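Local coordinates for protein PA_0080 (Pseudomonas aeruginosa, PDB 3ZHN) that probably serves as the outer-membrane lipoprotein TssJ1 of a type VI secretion system, a structural part of the machine's membrane-spanning complex, at residues P29-V34 with P135-S140; V33-H38 with L142-G147. All blocks are in the same frame, centred on the assembly; numbering follows the deposited sequence.

Overall arrangement
Both contacts pair the same two strands, 31-39 and 139-146, which run parallel in the middle of a four-stranded mixed sheet; strands 100-107 and 151-155 form its outer edges. Interaction 1 takes the N-terminal ends, where the modelled chain starts and a turn leads into strand 139-146, and interaction 2 follows directly along both strands. Their centres lie about 16 Å apart, and Val33 and Val34 belong to both. Interaction 1 is about 17 Å from the centre of the chain and partly buried, whereas interaction 2, at about 9 Å, is buried. Roughly a hundred residues separate the paired segments, so this pairing joins the beginning of the TssJ family region to its end.

Interaction 1: residues P29-V34 with P135-S140; sequences PPTRVV and PGQRTS
Thr31 and Gln137 meet through a side chain and a backbone amide: Gln137 N donates to Thr31 OG1 at 2.9 Å, almost straight with an N-H...O angle of 171°. The first torsion of Thr31 (chi1 -54°) sets OG1 opposite the carbonyl carbon, and its other branch, CG2, rests 3.6 Å from Pro135 O. One hydroxyl thus reaches into the type II turn Pro135-Arg138, whose third residue is Gln137. Water 2 links the same OG1 to Gln137 OE1, to which it donates; the side-chain bend at chi2 folds that amide back beside the threonine.

Backbone bonds take over where the segments become parallel strands. Arg32 gives its N-H to Arg138 O at 3.1 Å, from a position tilted 34° out of the carbonyl plane, and its O accepts one from Ser140 N at 2.8 Å. These partners flank Thr139, which pairs Arg32 with Thr139. Ser140 O in turn receives Val34 N at 3.0 Å; Ser140 thus bonds on either side of Val33, its own register partner. A CA-H...O contact from Val33 to Ser140 O adds to this pairing.

Van der Waals contact is slight. Pro29 CG lies 3.3 Å from the backbone O of Gln137 and 4.1 Å from Gln137 CB, the two side chains crossing at about a right angle, and Arg32 CB lies 3.8 Å from Thr139 OG1. Beyond that point the arginine turns away from strand 139-146; in the conformer given here, NH1 forms a salt bridge with Glu104 of strand 100-107. Water 1 joins Pro30 O to Thr139 OG1.

The chemistry is therefore that of a hydrated sheet end: regular parallel bonding gives way to a threonine hydroxyl and one water that hold the turn, while the other water joins Pro30 to the first strand residue, Thr139.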
# COMPACT_ATOMS: atom_id res chain seq x y z
N PRO A 29 20.38 -9.03 11.01
CA PRO A 29 19.38 -7.98 11.25
C PRO A 29 18.05 -8.25 10.53
O PRO A 29 18.03 -8.79 9.47
CB PRO A 29 20.06 -6.73 10.63
CG PRO A 29 20.80 -7.29 9.47
CD PRO A 29 21.30 -8.65 9.91
N PRO A 30 16.93 -7.84 11.13
CA PRO A 30 15.63 -7.92 10.45
C PRO A 30 15.51 -6.93 9.27
O PRO A 30 16.21 -5.91 9.18
CB PRO A 30 14.66 -7.45 11.54
CG PRO A 30 15.46 -6.39 12.24
CD PRO A 30 16.85 -6.96 12.32
N THR A 31 14.65 -7.24 8.34
CA THR A 31 14.26 -6.29 7.33
C THR A 31 13.31 -5.29 8.04
O THR A 31 12.31 -5.70 8.59
CB THR A 31 13.50 -7.03 6.24
OG1 THR A 31 14.27 -8.15 5.71
CG2 THR A 31 13.14 -6.05 5.15
N ARG A 32 13.69 -4.05 8.15
CA ARG A 32 12.94 -3.01 8.82
C ARG A 32 12.42 -2.00 7.84
O ARG A 32 13.17 -1.51 7.02
CB ARG A 32 13.83 -2.29 9.82
CG ARG A 32 13.07 -1.44 10.79
CD ARG A 32 13.96 -1.15 11.98
NE ARG A 32 14.33 -2.35 12.75
CZ ARG A 32 13.54 -2.90 13.67
NH1 ARG A 32 12.34 -2.37 13.92
NH2 ARG A 32 13.95 -3.97 14.35
N VAL A 33 11.15 -1.67 7.98
CA VAL A 33 10.50 -0.70 7.12
C VAL A 33 9.80 0.33 8.03
O VAL A 33 9.09 -0.05 8.97
CB VAL A 33 9.48 -1.38 6.18
CG1 VAL A 33 8.74 -0.34 5.33
CG2 VAL A 33 10.16 -2.47 5.40
N VAL A 34 10.03 1.61 7.73
CA VAL A 34 9.27 2.68 8.25
C VAL A 34 8.56 3.38 7.10
O VAL A 34 9.21 3.74 6.12
CB VAL A 34 10.08 3.71 9.06
CG1 VAL A 34 9.14 4.68 9.77
CG2 VAL A 34 10.93 3.01 10.14
N PRO A 135 14.73 -4.68 -0.14
CA PRO A 135 15.92 -5.51 0.17
C PRO A 135 15.92 -6.09 1.57
O PRO A 135 15.62 -5.41 2.56
CB PRO A 135 17.09 -4.57 0.02
CG PRO A 135 16.57 -3.33 -0.45
CD PRO A 135 15.09 -3.28 -0.41
N GLY A 136 16.24 -7.37 1.62
CA GLY A 136 16.17 -8.11 2.87
C GLY A 136 17.31 -7.74 3.78
O GLY A 136 18.40 -7.36 3.35
N GLN A 137 17.03 -7.81 5.07
CA GLN A 137 18.01 -7.62 6.11
C GLN A 137 18.65 -6.24 6.08
O GLN A 137 19.75 -6.02 6.58
CB GLN A 137 19.02 -8.78 6.09
CG GLN A 137 18.34 -10.15 6.33
CD GLN A 137 17.55 -10.66 5.13
OE1 GLN A 137 16.31 -10.88 5.19
NE2 GLN A 137 18.26 -10.84 3.99
N ARG A 138 17.87 -5.28 5.56
CA ARG A 138 18.28 -3.89 5.48
C ARG A 138 17.11 -2.99 5.93
O ARG A 138 15.94 -3.45 6.03
CB ARG A 138 18.70 -3.52 4.04
CG ARG A 138 19.87 -4.32 3.55
CD ARG A 138 20.28 -3.87 2.17
NE ARG A 138 21.41 -4.71 1.78
CZ ARG A 138 22.67 -4.47 2.16
NH1 ARG A 138 22.99 -3.40 2.88
NH2 ARG A 138 23.62 -5.31 1.79
N THR A 139 17.39 -1.71 6.19
CA THR A 139 16.38 -0.74 6.60
C THR A 139 15.92 0.05 5.42
O THR A 139 16.71 0.55 4.71
CB THR A 139 16.93 0.18 7.71
OG1 THR A 139 17.12 -0.62 8.88
CG2 THR A 139 15.99 1.35 8.00
N SER A 140 14.60 0.12 5.24
CA SER A 140 13.97 0.95 4.22
C SER A 140 13.00 1.92 4.84
O SER A 140 12.14 1.52 5.59
CB SER A 140 13.22 0.06 3.17
OG SER A 140 14.07 -0.79 2.44
O HOH W 1 17.74 -3.42 9.65
O HOH W 2 14.68 -10.56 7.49

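Interaction 2: residues V33-H38 with L142-G147; sequences VVIWLH and LDITLG
The imidazole of His38 meets Asp143 edge-on, two positions back from its register partner Thr145, with NE2 toward the carboxylate: NE2 donates to OD1 of Asp143 at 2.7 Å. The acceptor lies in the imidazole plane but is met on its anti side, with the donor 29° out of the carboxylate plane. The histidine's first torsion, -49°, turns the ring back along the strand. Its other nitrogen, ND1, hydrogen-bonds to Glu100 OE1, so both ring nitrogens have carboxylate partners, which would be expected to favour the protonated form. Asp143 OD1 also touches Trp36 CB at 3.3 Å and forms a salt bridge with Arg156, which makes a cation-pi contact with Trp36.

The face of the sheet opposite His38 and Asp143 is aliphatic: Ile35 CG2 meets Ile144 CD1 at 3.8 Å, and Leu37 CD2 lies 4.1 Å from Ile144 CB, these two side chains running alongside each other. Five backbone bonds connect the strands, from Leu142 N to Val34 O (2.8 Å) through to Leu146 N to His38 O (2.8 Å). Their axes are 4.7 Å apart and 20° from parallel.

Strand 100-107 borders strand 31-39, and strand 151-155 borders 139-146. The aliphatic face looks toward the second sheet, where Val33 touches Leu114 and Ile144 touches Phe116 of strand 113-118.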
# COMPACT_ATOMS: atom_id res chain seq x y z
N VAL A 33 11.15 -1.67 7.98
CA VAL A 33 10.50 -0.70 7.12
C VAL A 33 9.80 0.33 8.03
O VAL A 33 9.09 -0.05 8.97
CB VAL A 33 9.48 -1.38 6.18
CG1 VAL A 33 8.74 -0.34 5.33
CG2 VAL A 33 10.16 -2.47 5.40
N VAL A 34 10.03 1.61 7.73
CA VAL A 34 9.27 2.68 8.25
C VAL A 34 8.56 3.38 7.10
O VAL A 34 9.21 3.74 6.12
CB VAL A 34 10.08 3.71 9.06
CG1 VAL A 34 9.14 4.68 9.77
CG2 VAL A 34 10.93 3.01 10.14
N ILE A 35 7.24 3.53 7.24
CA ILE A 35 6.44 4.20 6.26
C ILE A 35 5.73 5.37 6.90
O ILE A 35 5.00 5.19 7.91
CB ILE A 35 5.36 3.27 5.67
CG1 ILE A 35 6.03 2.14 4.84
CG2 ILE A 35 4.36 4.05 4.78
CD1 ILE A 35 5.07 1.02 4.50
N TRP A 36 5.94 6.52 6.27
CA TRP A 36 5.14 7.69 6.58
C TRP A 36 4.07 7.81 5.52
O TRP A 36 4.38 8.00 4.31
CB TRP A 36 5.97 8.96 6.61
CG TRP A 36 6.84 9.06 7.79
CD1 TRP A 36 6.58 9.74 8.99
CD2 TRP A 36 8.16 8.53 7.91
NE1 TRP A 36 7.67 9.65 9.82
CE2 TRP A 36 8.62 8.88 9.20
CE3 TRP A 36 8.99 7.76 7.08
CZ2 TRP A 36 9.88 8.54 9.66
CZ3 TRP A 36 10.26 7.43 7.55
CH2 TRP A 36 10.68 7.82 8.83
N LEU A 37 2.82 7.74 5.96
CA LEU A 37 1.64 7.81 5.07
C LEU A 37 1.10 9.22 5.11
O LEU A 37 0.81 9.73 6.19
CB LEU A 37 0.53 6.85 5.55
CG LEU A 37 0.72 5.32 5.62
CD1 LEU A 37 -0.48 4.69 6.29
CD2 LEU A 37 0.87 4.81 4.20
N HIS A 38 0.94 9.86 3.94
CA HIS A 38 0.47 11.20 3.84
C HIS A 38 -0.77 11.19 2.99
O HIS A 38 -0.70 10.96 1.78
CB HIS A 38 1.54 12.09 3.14
CG HIS A 38 2.90 11.95 3.68
ND1 HIS A 38 3.30 12.44 4.91
CD2 HIS A 38 3.98 11.36 3.13
CE1 HIS A 38 4.57 12.14 5.10
NE2 HIS A 38 5.00 11.46 4.06
N LEU A 142 10.20 4.97 3.77
CA LEU A 142 9.34 5.31 2.63
C LEU A 142 8.39 6.42 3.06
O LEU A 142 7.79 6.37 4.10
CB LEU A 142 8.59 4.12 2.16
CG LEU A 142 9.36 2.89 1.76
CD1 LEU A 142 8.45 1.74 1.59
CD2 LEU A 142 10.06 3.11 0.43
N ASP A 143 8.17 7.33 2.12
CA ASP A 143 7.08 8.31 2.20
C ASP A 143 6.08 7.89 1.15
O ASP A 143 6.40 7.88 -0.09
CB ASP A 143 7.57 9.71 1.89
CG ASP A 143 8.24 10.35 3.14
OD1 ASP A 143 7.53 10.59 4.15
OD2 ASP A 143 9.45 10.57 3.11
N ILE A 144 4.86 7.56 1.63
CA ILE A 144 3.81 7.10 0.73
C ILE A 144 2.69 8.14 0.77
O ILE A 144 2.09 8.36 1.83
CB ILE A 144 3.35 5.69 1.06
CG1 ILE A 144 4.54 4.73 0.89
CG2 ILE A 144 2.21 5.27 0.14
CD1 ILE A 144 4.29 3.28 1.11
N THR A 145 2.39 8.77 -0.37
CA THR A 145 1.35 9.76 -0.51
C THR A 145 0.14 9.10 -1.13
O THR A 145 0.25 8.46 -2.18
CB THR A 145 1.86 11.03 -1.27
OG1 THR A 145 2.98 11.52 -0.54
CG2 THR A 145 0.75 12.11 -1.32
N LEU A 146 -1.02 9.31 -0.51
CA LEU A 146 -2.29 8.96 -1.09
C LEU A 146 -2.90 10.25 -1.66
O LEU A 146 -3.39 11.10 -0.92
CB LEU A 146 -3.21 8.34 -0.08
CG LEU A 146 -2.61 7.08 0.60
CD1 LEU A 146 -2.17 6.02 -0.35
CD2 LEU A 146 -1.61 7.38 1.71
N GLY A 147 -2.79 10.39 -2.98
CA GLY A 147 -3.32 11.57 -3.67
C GLY A 147 -4.80 11.52 -4.05
O GLY A 147 -5.54 10.64 -3.57